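Local coordinates for protein putative reductase (Peptoclostridium difficile, PDB 5J6C) that binds flavin mononucleotide and probably acts as an FMN-dependent nitroreductase, one of a family that reduces nitro compounds, possibly including the antibiotic metronidazole, at residues A58-P63 and R69-I74; D119-A124 and S138-V143. All blocks are in the same frame, centred on the assembly; numbering follows the deposited sequence.

Contact 1 (58-63 with 69-74) and contact 2 (119-124 with 138-143) have centres about 11 Å apart and are linked through helix 116-133, which carries 119-124 of contact 2. That helix touches contact 1 in several places: D119 OD2 probably accepts a hydrogen bond from T70 OG1 at 3.0 Å, A123 CB packs on F73 CZ at 3.7 Å, and I122 CG2 lies 3.7 Å from P63 CD. Both contacts reach the same antiparallel sheet, through its outermost strands within the chain, 71-76 and 137-142. They share the FMN of chain E, whose pocket P63, D119 and I122 line; C139 to Q142 of contact 2 line that of the other FMN, chain C.

Contact 1 (A58-P63 and R69-I74); sequences AALLAP and RTWEFI. With FMN (flavin mononucleotide), chain E.
A59 and L60 meet F73 and W71 in the apolar part of this contact, where the end of helix 49-60 lies against the start of strand 71-76. The methyl of A59 sits over one face of the F73 ring, a CH-pi contact with CB 4.0 Å from the ring centroid and 24° off its normal. L60 points its CB away from the strand, yet its CD2 branch returns to W71 CZ3 at 3.9 Å and also lies at the edge of the F73 ring. With CG anti to its carbonyl carbon (chi1 -50°), F73 carries its ring back beside W71, its CZ over one face of the indole; R69 CA lies over the opposite face.

In the alpha+beta fold of the nitroreductase family, this packing joins a helix end to an outermost strand of the chain's sheet. The sheet does not stop there, because F73 and I74 pair in a parallel ladder with a strand of the second subunit.

The polar links run through water. One molecule donates to L60 O at 2.8 Å and to A62 O at 2.9 Å while accepting from R69 NE, so three bonds tie the L60 and A62 carbonyls to the arginine. A second bridges P63 O and W71 NE1, 2.7 Å from each, lying in the indole plane, where it would favour this rotation of the ring. A62 O lies at the same ring's edge. Beyond the water-bound carbonyl, P63 CB comes within 3.2 Å of O4' of the FMN of chain E, a packing contact; that FMN is hydrogen-bonded by R36, R37, R40 and R89 of the second subunit.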
ATOM      1  N   ALA A  58      -2.044 -13.309  -4.102  1.00 23.36           N
ATOM      2  CA  ALA A  58      -2.500 -11.934  -3.900  1.00 23.52           C
ATOM      3  C   ALA A  58      -1.368 -10.944  -4.131  1.00 24.50           C
ATOM      4  O   ALA A  58      -1.560  -9.911  -4.788  1.00 23.48           O
ATOM      5  CB  ALA A  58      -3.076 -11.754  -2.496  1.00 22.35           C
ATOM      6  N   ALA A  59      -0.177 -11.247  -3.606  1.00 25.38           N
ATOM      7  CA  ALA A  59       0.971 -10.360  -3.802  1.00 21.31           C
ATOM      8  C   ALA A  59       1.312 -10.203  -5.280  1.00 23.31           C
ATOM      9  O   ALA A  59       1.578  -9.089  -5.748  1.00 24.62           O
ATOM     10  CB  ALA A  59       2.179 -10.891  -3.039  1.00 24.73           C
ATOM     11  N   LEU A  60       1.292 -11.304  -6.036  1.00 22.38           N
ATOM     12  CA  LEU A  60       1.644 -11.242  -7.448  1.00 22.84           C
ATOM     13  C   LEU A  60       0.605 -10.512  -8.297  1.00 22.63           C
ATOM     14  O   LEU A  60       0.889 -10.214  -9.463  1.00 20.42           O
ATOM     15  CB  LEU A  60       1.852 -12.654  -7.984  1.00 21.79           C
ATOM     16  CG  LEU A  60       3.090 -13.381  -7.469  1.00 23.62           C
ATOM     17  CD1 LEU A  60       3.018 -14.856  -7.847  1.00 26.43           C
ATOM     18  CD2 LEU A  60       4.361 -12.745  -8.043  1.00 21.72           C
ATOM     19  N   LEU A  61      -0.579 -10.227  -7.753  1.00 17.41           N
ATOM     20  CA  LEU A  61      -1.633  -9.518  -8.475  1.00 23.45           C
ATOM     21  C   LEU A  61      -1.650  -8.028  -8.157  1.00 23.00           C
ATOM     22  O   LEU A  61      -2.565  -7.316  -8.590  1.00 20.20           O
ATOM     23  CB  LEU A  61      -2.997 -10.135  -8.152  1.00 20.00           C
ATOM     24  CG  LEU A  61      -3.295 -11.503  -8.763  1.00 25.34           C
ATOM     25  CD1 LEU A  61      -4.406 -12.181  -7.981  1.00 23.38           C
ATOM     26  CD2 LEU A  61      -3.699 -11.352 -10.225  1.00 21.15           C
ATOM     27  N   ALA A  62      -0.670  -7.547  -7.402  1.00 21.27           N
ATOM     28  CA  ALA A  62      -0.692  -6.168  -6.948  1.00 22.02           C
ATOM     29  C   ALA A  62      -0.442  -5.211  -8.115  1.00 23.54           C
ATOM     30  O   ALA A  62       0.414  -5.477  -8.973  1.00 21.60           O
ATOM     31  CB  ALA A  62       0.362  -5.950  -5.861  1.00 19.46           C
ATOM     32  N   PRO A  63      -1.165  -4.089  -8.176  1.00 21.90           N
ATOM     33  CA  PRO A  63      -0.865  -3.087  -9.200  1.00 19.17           C
ATOM     34  C   PRO A  63       0.482  -2.440  -8.913  1.00 22.94           C
ATOM     35  O   PRO A  63       0.837  -2.191  -7.757  1.00 20.27           O
ATOM     36  CB  PRO A  63      -2.014  -2.082  -9.061  1.00 16.40           C
ATOM     37  CG  PRO A  63      -2.384  -2.148  -7.637  1.00 16.97           C
ATOM     38  CD  PRO A  63      -2.184  -3.609  -7.225  1.00 16.88           C
ATOM     39  N   ARG A  69       6.143  -4.156 -11.987  1.00 26.51           N
ATOM     40  CA  ARG A  69       6.288  -5.176 -10.948  1.00 26.75           C
ATOM     41  C   ARG A  69       7.715  -5.226 -10.387  1.00 26.52           C
ATOM     42  O   ARG A  69       8.379  -6.259 -10.405  1.00 21.64           O
ATOM     43  CB  ARG A  69       5.883  -6.546 -11.495  1.00 25.83           C
ATOM     44  CG  ARG A  69       4.451  -6.608 -12.019  1.00 26.15           C
ATOM     45  CD  ARG A  69       4.128  -8.011 -12.496  1.00 28.53           C
ATOM     46  NE  ARG A  69       2.702  -8.204 -12.769  1.00 32.36           N
ATOM     47  CZ  ARG A  69       2.231  -9.173 -13.550  1.00 39.91           C
ATOM     48  NH1 ARG A  69       3.082 -10.009 -14.146  1.00 32.05           N
ATOM     49  NH2 ARG A  69       0.918  -9.302 -13.748  1.00 37.07           N
ATOM     50  N   THR A  70       8.179  -4.087  -9.865  1.00 26.70           N
ATOM     51  CA  THR A  70       9.564  -4.002  -9.401  1.00 26.42           C
ATOM     52  C   THR A  70       9.859  -4.925  -8.220  1.00 27.29           C
ATOM     53  O   THR A  70      11.031  -5.178  -7.933  1.00 23.95           O
ATOM     54  CB  THR A  70       9.922  -2.565  -8.990  1.00 28.75           C
ATOM     55  OG1 THR A  70       9.075  -2.158  -7.911  1.00 25.89           O
ATOM     56  CG2 THR A  70       9.762  -1.591 -10.151  1.00 32.86           C
ATOM     57  N   TRP A  71       8.836  -5.417  -7.521  1.00 24.81           N
ATOM     58  CA  TRP A  71       9.060  -6.129  -6.277  1.00 22.26           C
ATOM     59  C   TRP A  71       9.505  -7.573  -6.519  1.00 26.39           C
ATOM     60  O   TRP A  71       9.466  -8.093  -7.636  1.00 23.89           O
ATOM     61  CB  TRP A  71       7.803  -6.110  -5.407  1.00 23.97           C
ATOM     62  CG  TRP A  71       6.457  -6.054  -6.130  1.00 25.33           C
ATOM     63  CD1 TRP A  71       5.544  -5.040  -6.059  1.00 25.45           C
ATOM     64  CD2 TRP A  71       5.873  -7.049  -6.984  1.00 24.56           C
ATOM     65  NE1 TRP A  71       4.443  -5.332  -6.817  1.00 21.66           N
ATOM     66  CE2 TRP A  71       4.614  -6.562  -7.394  1.00 25.64           C
ATOM     67  CE3 TRP A  71       6.289  -8.303  -7.443  1.00 24.97           C
ATOM     68  CZ2 TRP A  71       3.766  -7.286  -8.241  1.00 21.52           C
ATOM     69  CZ3 TRP A  71       5.446  -9.014  -8.276  1.00 23.83           C
ATOM     70  CH2 TRP A  71       4.204  -8.499  -8.672  1.00 21.82           C
ATOM     71  N   GLU A  72       9.978  -8.200  -5.439  1.00 23.86           N
ATOM     72  CA  GLU A  72      10.192  -9.642  -5.333  1.00 27.89           C
ATOM     73  C   GLU A  72       9.961 -10.037  -3.883  1.00 23.75           C
ATOM     74  O   GLU A  72      10.043  -9.207  -2.974  1.00 21.04           O
ATOM     75  CB  GLU A  72      11.601 -10.091  -5.762  1.00 21.71           C
ATOM     76  CG  GLU A  72      12.148  -9.358  -6.964  1.00 29.85           C
ATOM     77  CD  GLU A  72      12.845 -10.255  -7.945  1.00 31.91           C
ATOM     78  OE1 GLU A  72      12.870 -11.486  -7.714  1.00 32.15           O
ATOM     79  OE2 GLU A  72      13.379  -9.719  -8.945  1.00 35.27           O
ATOM     80  N   PHE A  73       9.680 -11.317  -3.672  1.00 19.36           N
ATOM     81  CA  PHE A  73       9.281 -11.821  -2.366  1.00 22.05           C
ATOM     82  C   PHE A  73      10.199 -12.958  -1.948  1.00 21.85           C
ATOM     83  O   PHE A  73      10.468 -13.873  -2.732  1.00 22.31           O
ATOM     84  CB  PHE A  73       7.813 -12.257  -2.398  1.00 21.72           C
ATOM     85  CG  PHE A  73       6.904 -11.207  -2.982  1.00 20.85           C
ATOM     86  CD1 PHE A  73       6.531 -10.095  -2.234  1.00 22.40           C
ATOM     87  CD2 PHE A  73       6.475 -11.296  -4.291  1.00 21.85           C
ATOM     88  CE1 PHE A  73       5.711  -9.105  -2.777  1.00 21.58           C
ATOM     89  CE2 PHE A  73       5.664 -10.319  -4.847  1.00 22.91           C
ATOM     90  CZ  PHE A  73       5.277  -9.218  -4.090  1.00 26.05           C
ATOM     91  N   ILE A  74      10.706 -12.873  -0.728  1.00 20.06           N
ATOM     92  CA  ILE A  74      11.503 -13.932  -0.133  1.00 21.28           C
ATOM     93  C   ILE A  74      10.683 -14.520   1.004  1.00 21.51           C
ATOM     94  O   ILE A  74      10.473 -13.876   2.045  1.00 17.71           O
ATOM     95  CB  ILE A  74      12.871 -13.429   0.350  1.00 22.25           C
ATOM     96  CG1 ILE A  74      13.585 -12.693  -0.785  1.00 20.42           C
ATOM     97  CG2 ILE A  74      13.717 -14.605   0.847  1.00 20.66           C
ATOM     98  CD1 ILE A  74      14.922 -12.107  -0.373  1.00 22.32           C
TER
HETATM   99  N1  FMN E 201      -1.540   4.966 -14.102  1.00 17.55           N
HETATM  100  C2  FMN E 201      -1.586   6.179 -14.777  1.00 19.60           C
HETATM  101  O2  FMN E 201      -2.277   6.312 -15.779  1.00 21.23           O
HETATM  102  N3  FMN E 201      -0.855   7.262 -14.342  1.00 19.93           N
HETATM  103  C4  FMN E 201      -0.074   7.157 -13.212  1.00 20.44           C
HETATM  104  O4  FMN E 201       0.575   8.132 -12.806  1.00 19.85           O
HETATM  105  C4A FMN E 201      -0.033   5.945 -12.530  1.00 20.48           C
HETATM  106  N5  FMN E 201       0.749   5.854 -11.397  1.00 20.45           N
HETATM  107  C5A FMN E 201       0.793   4.658 -10.703  1.00 22.24           C
HETATM  108  C6  FMN E 201       1.606   4.598  -9.570  1.00 20.06           C
HETATM  109  C7  FMN E 201       1.683   3.435  -8.822  1.00 20.27           C
HETATM  110  C7M FMN E 201       2.568   3.431  -7.608  1.00 18.89           C
HETATM  111  C8  FMN E 201       0.953   2.307  -9.219  1.00 19.66           C
HETATM  112  C8M FMN E 201       1.046   1.049  -8.398  1.00 18.61           C
HETATM  113  C9  FMN E 201       0.143   2.362 -10.365  1.00 18.96           C
HETATM  114  C9A FMN E 201       0.055   3.540 -11.122  1.00 19.18           C
HETATM  115  N10 FMN E 201      -0.752   3.630 -12.261  1.00 21.15           N
HETATM  116  C10 FMN E 201      -0.782   4.838 -12.962  1.00 18.04           C
HETATM  117  C1' FMN E 201      -1.517   2.434 -12.782  1.00 18.01           C
HETATM  118  C2' FMN E 201      -0.470   1.664 -13.670  1.00 20.45           C
HETATM  119  O2' FMN E 201      -0.420   2.084 -15.015  1.00 23.33           O
HETATM  120  C3' FMN E 201      -0.432   0.124 -13.751  1.00 30.32           C
HETATM  121  O3' FMN E 201      -0.431  -0.480 -15.051  1.00 23.08           O
HETATM  122  C4' FMN E 201      -1.574  -0.553 -13.107  1.00 24.36           C
HETATM  123  O4' FMN E 201      -1.625  -0.308 -11.724  1.00 24.44           O
HETATM  124  C5' FMN E 201      -1.334  -2.033 -13.424  1.00 27.20           C
HETATM  125  O5' FMN E 201      -2.341  -2.382 -14.339  1.00 25.38           O
HETATM  126  P   FMN E 201      -3.774  -2.686 -13.679  1.00 22.58           P
HETATM  127  O1P FMN E 201      -3.731  -4.112 -13.199  1.00 24.75           O
HETATM  128  O2P FMN E 201      -4.028  -1.811 -12.475  1.00 19.08           O
HETATM  129  O3P FMN E 201      -4.889  -2.513 -14.701  1.00 25.97           O
HETATM  130  O   HOH W   1       0.717  -7.699 -10.783  1.00 22.03           O
HETATM  131  O   HOH W   2       2.777  -3.328  -6.258  1.00 21.95           O

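Contact 2 (D119-A124 and S138-V143); sequences DASIAA and SCWIQV. With FMN (flavin mononucleotide), chain C; FMN (flavin mononucleotide), chain E.
W140 reaches from strand 137-142 to helix 116-133 and makes every direct contact between 119-124 and 138-143. The tight spot is A124, whose CB lies 3.5 Å from W140 CZ3 and approaches the indole obliquely. At S121 the fit is looser: CA and CB meet the rim at CH2 at 3.8 and 4.0 Å, with CB in the ring plane. The S121 hydroxyl turns back along its own helix to bond I117 O. Only 118 Å² is buried between the segments, and the touching residues are themselves buried, so the looser side is still interior, with E118 of the second subunit packed on S121.

CG of W140 stands anti to the backbone N (chi1 176°), which projects the six-membered ring toward the helix while one face lies against the FMN of chain C, its C7M 3.5 Å above the indole plane. The ring nitrogen is engaged too: W140 NE1 donates to Q142 OE1 at 2.8 Å, the acceptor tilted 21° out of the indole plane. Q142 bends at chi2 to bring its amide there, and its NE2 bonds E118 OE2 of the second subunit. From the strand backbone, Q142 N donates to O4 of the flavin at 3.1 Å, nearly straight at 164°. A donor at O4 would be expected to draw electron density toward the pyrimidine end of the isoalloxazine, and so probably to stabilise the reduced flavin.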
ATOM      1  N   ASP A 119       5.236   0.589  -4.966  1.00 19.80           N
ATOM      2  CA  ASP A 119       4.996  -0.765  -5.456  1.00 21.00           C
ATOM      3  C   ASP A 119       5.075  -1.767  -4.319  1.00 23.00           C
ATOM      4  O   ASP A 119       4.158  -2.571  -4.112  1.00 19.64           O
ATOM      5  CB  ASP A 119       6.022  -1.147  -6.536  1.00 24.28           C
ATOM      6  CG  ASP A 119       5.778  -0.464  -7.870  1.00 26.53           C
ATOM      7  OD1 ASP A 119       4.709   0.159  -8.039  1.00 23.02           O
ATOM      8  OD2 ASP A 119       6.664  -0.571  -8.756  1.00 26.76           O
ATOM      9  N   ALA A 120       6.189  -1.730  -3.578  1.00 20.23           N
ATOM     10  CA  ALA A 120       6.411  -2.700  -2.516  1.00 21.03           C
ATOM     11  C   ALA A 120       5.362  -2.565  -1.430  1.00 21.10           C
ATOM     12  O   ALA A 120       4.913  -3.568  -0.867  1.00 22.45           O
ATOM     13  CB  ALA A 120       7.809  -2.524  -1.926  1.00 19.45           C
ATOM     14  N   SER A 121       4.956  -1.325  -1.131  1.00 20.01           N
ATOM     15  CA  SER A 121       3.999  -1.098  -0.060  1.00 19.22           C
ATOM     16  C   SER A 121       2.638  -1.680  -0.415  1.00 19.71           C
ATOM     17  O   SER A 121       1.947  -2.228   0.453  1.00 20.43           O
ATOM     18  CB  SER A 121       3.874   0.397   0.226  1.00 18.52           C
ATOM     19  OG  SER A 121       5.115   0.955   0.574  1.00 17.63           O
ATOM     20  N   ILE A 122       2.246  -1.572  -1.686  1.00 15.57           N
ATOM     21  CA  ILE A 122       0.963  -2.111  -2.119  1.00 19.69           C
ATOM     22  C   ILE A 122       0.973  -3.626  -2.048  1.00 18.90           C
ATOM     23  O   ILE A 122       0.005  -4.246  -1.589  1.00 21.70           O
ATOM     24  CB  ILE A 122       0.631  -1.628  -3.535  1.00 21.92           C
ATOM     25  CG1 ILE A 122       0.417  -0.116  -3.541  1.00 17.50           C
ATOM     26  CG2 ILE A 122      -0.577  -2.391  -4.078  1.00 17.92           C
ATOM     27  CD1 ILE A 122       0.662   0.495  -4.887  1.00 18.66           C
ATOM     28  N   ALA A 123       2.052  -4.250  -2.524  1.00 18.28           N
ATOM     29  CA  ALA A 123       2.134  -5.704  -2.463  1.00 20.72           C
ATOM     30  C   ALA A 123       2.080  -6.198  -1.019  1.00 21.19           C
ATOM     31  O   ALA A 123       1.383  -7.172  -0.710  1.00 19.31           O
ATOM     32  CB  ALA A 123       3.403  -6.181  -3.168  1.00 23.73           C
ATOM     33  N   ALA A 124       2.790  -5.518  -0.115  1.00 21.55           N
ATOM     34  CA  ALA A 124       2.764  -5.909   1.289  1.00 19.73           C
ATOM     35  C   ALA A 124       1.369  -5.774   1.878  1.00 21.12           C
ATOM     36  O   ALA A 124       0.973  -6.582   2.728  1.00 20.44           O
ATOM     37  CB  ALA A 124       3.762  -5.061   2.082  1.00 18.60           C
ATOM     38  N   SER A 138      -0.881 -10.933  11.114  1.00 25.16           N
ATOM     39  CA  SER A 138       0.391 -10.519  10.535  1.00 21.08           C
ATOM     40  C   SER A 138       0.807  -9.178  11.121  1.00 21.17           C
ATOM     41  O   SER A 138       0.020  -8.481  11.765  1.00 18.92           O
ATOM     42  CB  SER A 138       0.318 -10.462   8.994  1.00 15.70           C
ATOM     43  OG  SER A 138      -0.415  -9.331   8.538  1.00 18.21           O
ATOM     44  N   CYS A 139       2.073  -8.825  10.897  1.00 19.68           N
ATOM     45  CA  CYS A 139       2.581  -7.534  11.329  1.00 17.20           C
ATOM     46  C   CYS A 139       3.668  -7.073  10.374  1.00 18.48           C
ATOM     47  O   CYS A 139       4.547  -7.854   9.995  1.00 16.92           O
ATOM     48  CB  CYS A 139       3.132  -7.586  12.753  1.00 19.53           C
ATOM     49  SG  CYS A 139       3.371  -5.904  13.369  1.00 19.84           S
ATOM     50  N   TRP A 140       3.590  -5.810   9.986  1.00 14.90           N
ATOM     51  CA  TRP A 140       4.586  -5.196   9.126  1.00 17.23           C
ATOM     52  C   TRP A 140       5.796  -4.815   9.970  1.00 17.95           C
ATOM     53  O   TRP A 140       5.653  -4.234  11.050  1.00 18.68           O
ATOM     54  CB  TRP A 140       3.954  -3.976   8.446  1.00 19.52           C
ATOM     55  CG  TRP A 140       4.779  -3.073   7.552  1.00 20.21           C
ATOM     56  CD1 TRP A 140       5.964  -2.461   7.851  1.00 18.01           C
ATOM     57  CD2 TRP A 140       4.409  -2.610   6.233  1.00 16.60           C
ATOM     58  NE1 TRP A 140       6.361  -1.663   6.794  1.00 17.09           N
ATOM     59  CE2 TRP A 140       5.431  -1.748   5.790  1.00 16.47           C
ATOM     60  CE3 TRP A 140       3.324  -2.867   5.383  1.00 17.72           C
ATOM     61  CZ2 TRP A 140       5.400  -1.127   4.533  1.00 17.46           C
ATOM     62  CZ3 TRP A 140       3.291  -2.254   4.135  1.00 21.13           C
ATOM     63  CH2 TRP A 140       4.329  -1.395   3.721  1.00 18.95           C
ATOM     64  N   ILE A 141       6.985  -5.163   9.498  1.00 19.11           N
ATOM     65  CA  ILE A 141       8.233  -4.765  10.137  1.00 17.00           C
ATOM     66  C   ILE A 141       8.937  -3.816   9.176  1.00 18.58           C
ATOM     67  O   ILE A 141       9.389  -4.240   8.105  1.00 16.62           O
ATOM     68  CB  ILE A 141       9.111  -5.978  10.474  1.00 20.63           C
ATOM     69  CG1 ILE A 141       8.374  -6.905  11.441  1.00 20.24           C
ATOM     70  CG2 ILE A 141      10.454  -5.530  11.057  1.00 20.88           C
ATOM     71  CD1 ILE A 141       9.091  -8.190  11.681  1.00 20.05           C
ATOM     72  N   GLN A 142       9.014  -2.533   9.541  1.00 18.43           N
ATOM     73  CA  GLN A 142       9.607  -1.527   8.666  1.00 16.82           C
ATOM     74  C   GLN A 142      11.113  -1.750   8.530  1.00 17.60           C
ATOM     75  O   GLN A 142      11.809  -1.926   9.532  1.00 17.20           O
ATOM     76  CB  GLN A 142       9.326  -0.132   9.222  1.00 17.88           C
ATOM     77  CG  GLN A 142       9.788   1.010   8.344  1.00 17.18           C
ATOM     78  CD  GLN A 142       9.090   1.043   6.984  1.00 20.17           C
ATOM     79  OE1 GLN A 142       7.945   0.617   6.854  1.00 18.61           O
ATOM     80  NE2 GLN A 142       9.784   1.555   5.967  1.00 16.48           N
ATOM     81  N   VAL A 143      11.620  -1.716   7.289  1.00 20.32           N
ATOM     82  CA  VAL A 143      13.048  -1.851   6.998  1.00 18.15           C
ATOM     83  C   VAL A 143      13.619  -0.588   6.359  1.00 21.38           C
ATOM     84  O   VAL A 143      14.634  -0.046   6.823  1.00 18.17           O
ATOM     85  CB  VAL A 143      13.328  -3.084   6.108  1.00 17.46           C
ATOM     86  CG1 VAL A 143      14.814  -3.133   5.714  1.00 17.98           C
ATOM     87  CG2 VAL A 143      12.915  -4.361   6.850  1.00 17.70           C
TER
HETATM   88  N1  FMN C 201       4.769  -2.814  13.923  1.00 16.28           N
HETATM   89  C2  FMN C 201       5.912  -3.244  14.574  1.00 17.48           C
HETATM   90  O2  FMN C 201       5.833  -3.899  15.603  1.00 20.22           O
HETATM   91  N3  FMN C 201       7.164  -2.952  14.078  1.00 21.22           N
HETATM   92  C4  FMN C 201       7.295  -2.201  12.928  1.00 19.17           C
HETATM   93  O4  FMN C 201       8.401  -1.922  12.469  1.00 19.15           O
HETATM   94  C4A FMN C 201       6.158  -1.747  12.282  1.00 21.37           C
HETATM   95  N5  FMN C 201       6.312  -1.009  11.133  1.00 17.39           N
HETATM   96  C5A FMN C 201       5.201  -0.586  10.454  1.00 21.04           C
HETATM   97  C6  FMN C 201       5.375   0.163   9.298  1.00 19.13           C
HETATM   98  C7  FMN C 201       4.277   0.597   8.602  1.00 15.35           C
HETATM   99  C7M FMN C 201       4.463   1.393   7.349  1.00 18.19           C
HETATM  100  C8  FMN C 201       3.013   0.297   9.059  1.00 20.40           C
HETATM  101  C8M FMN C 201       1.832   0.769   8.286  1.00 21.66           C
HETATM  102  C9  FMN C 201       2.827  -0.444  10.211  1.00 19.93           C
HETATM  103  C9A FMN C 201       3.934  -0.887  10.921  1.00 19.69           C
HETATM  104  N10 FMN C 201       3.780  -1.628  12.084  1.00 22.08           N
HETATM  105  C10 FMN C 201       4.894  -2.063  12.772  1.00 20.37           C
HETATM  106  C1' FMN C 201       2.407  -1.959  12.595  1.00 19.08           C
HETATM  107  C2' FMN C 201       1.761  -0.756  13.297  1.00 20.95           C
HETATM  108  O2' FMN C 201       2.250  -0.629  14.621  1.00 21.88           O
HETATM  109  C3' FMN C 201       0.237  -0.902  13.287  1.00 18.24           C
HETATM  110  O3' FMN C 201      -0.187  -1.144  11.966  1.00 19.28           O
HETATM  111  C4' FMN C 201      -0.472   0.349  13.812  1.00 23.49           C
HETATM  112  O4' FMN C 201      -0.086   0.561  15.155  1.00 15.95           O
HETATM  113  C5' FMN C 201      -1.991   0.192  13.717  1.00 21.66           C
HETATM  114  O5' FMN C 201      -2.378  -0.870  14.561  1.00 23.56           O
HETATM  115  P   FMN C 201      -3.106  -2.167  13.950  1.00 21.28           P
HETATM  116  O1P FMN C 201      -2.347  -2.633  12.726  1.00 18.12           O
HETATM  117  O2P FMN C 201      -3.140  -3.286  14.968  1.00 21.24           O
HETATM  118  O3P FMN C 201      -4.499  -1.744  13.554  1.00 22.15           O
HETATM  119  N1  FMN E 201      -1.540   4.966 -14.102  1.00 17.55           N
HETATM  120  C2  FMN E 201      -1.586   6.179 -14.777  1.00 19.60           C
HETATM  121  O2  FMN E 201      -2.277   6.312 -15.779  1.00 21.23           O
HETATM  122  N3  FMN E 201      -0.855   7.262 -14.342  1.00 19.93           N
HETATM  123  C4  FMN E 201      -0.074   7.157 -13.212  1.00 20.44           C
HETATM  124  O4  FMN E 201       0.575   8.132 -12.806  1.00 19.85           O
HETATM  125  C4A FMN E 201      -0.033   5.945 -12.530  1.00 20.48           C
HETATM  126  N5  FMN E 201       0.749   5.854 -11.397  1.00 20.45           N
HETATM  127  C5A FMN E 201       0.793   4.658 -10.703  1.00 22.24           C
HETATM  128  C6  FMN E 201       1.606   4.598  -9.570  1.00 20.06           C
HETATM  129  C7  FMN E 201       1.683   3.435  -8.822  1.00 20.27           C
HETATM  130  C7M FMN E 201       2.568   3.431  -7.608  1.00 18.89           C
HETATM  131  C8  FMN E 201       0.953   2.307  -9.219  1.00 19.66           C
HETATM  132  C8M FMN E 201       1.046   1.049  -8.398  1.00 18.61           C
HETATM  133  C9  FMN E 201       0.143   2.362 -10.365  1.00 18.96           C
HETATM  134  C9A FMN E 201       0.055   3.540 -11.122  1.00 19.18           C
HETATM  135  N10 FMN E 201      -0.752   3.630 -12.261  1.00 21.15           N
HETATM  136  C10 FMN E 201      -0.782   4.838 -12.962  1.00 18.04           C
HETATM  137  C1' FMN E 201      -1.517   2.434 -12.782  1.00 18.01           C
HETATM  138  C2' FMN E 201      -0.470   1.664 -13.670  1.00 20.45           C
HETATM  139  O2' FMN E 201      -0.420   2.084 -15.015  1.00 23.33           O
HETATM  140  C3' FMN E 201      -0.432   0.124 -13.751  1.00 30.32           C
HETATM  141  O3' FMN E 201      -0.431  -0.480 -15.051  1.00 23.08           O
HETATM  142  C4' FMN E 201      -1.574  -0.553 -13.107  1.00 24.36           C
HETATM  143  O4' FMN E 201      -1.625  -0.308 -11.724  1.00 24.44           O
HETATM  144  C5' FMN E 201      -1.334  -2.033 -13.424  1.00 27.20           C
HETATM  145  O5' FMN E 201      -2.341  -2.382 -14.339  1.00 25.38           O
HETATM  146  P   FMN E 201      -3.774  -2.686 -13.679  1.00 22.58           P
HETATM  147  O1P FMN E 201      -3.731  -4.112 -13.199  1.00 24.75           O
HETATM  148  O2P FMN E 201      -4.028  -1.811 -12.475  1.00 19.08           O
HETATM  149  O3P FMN E 201      -4.889  -2.513 -14.701  1.00 25.97           O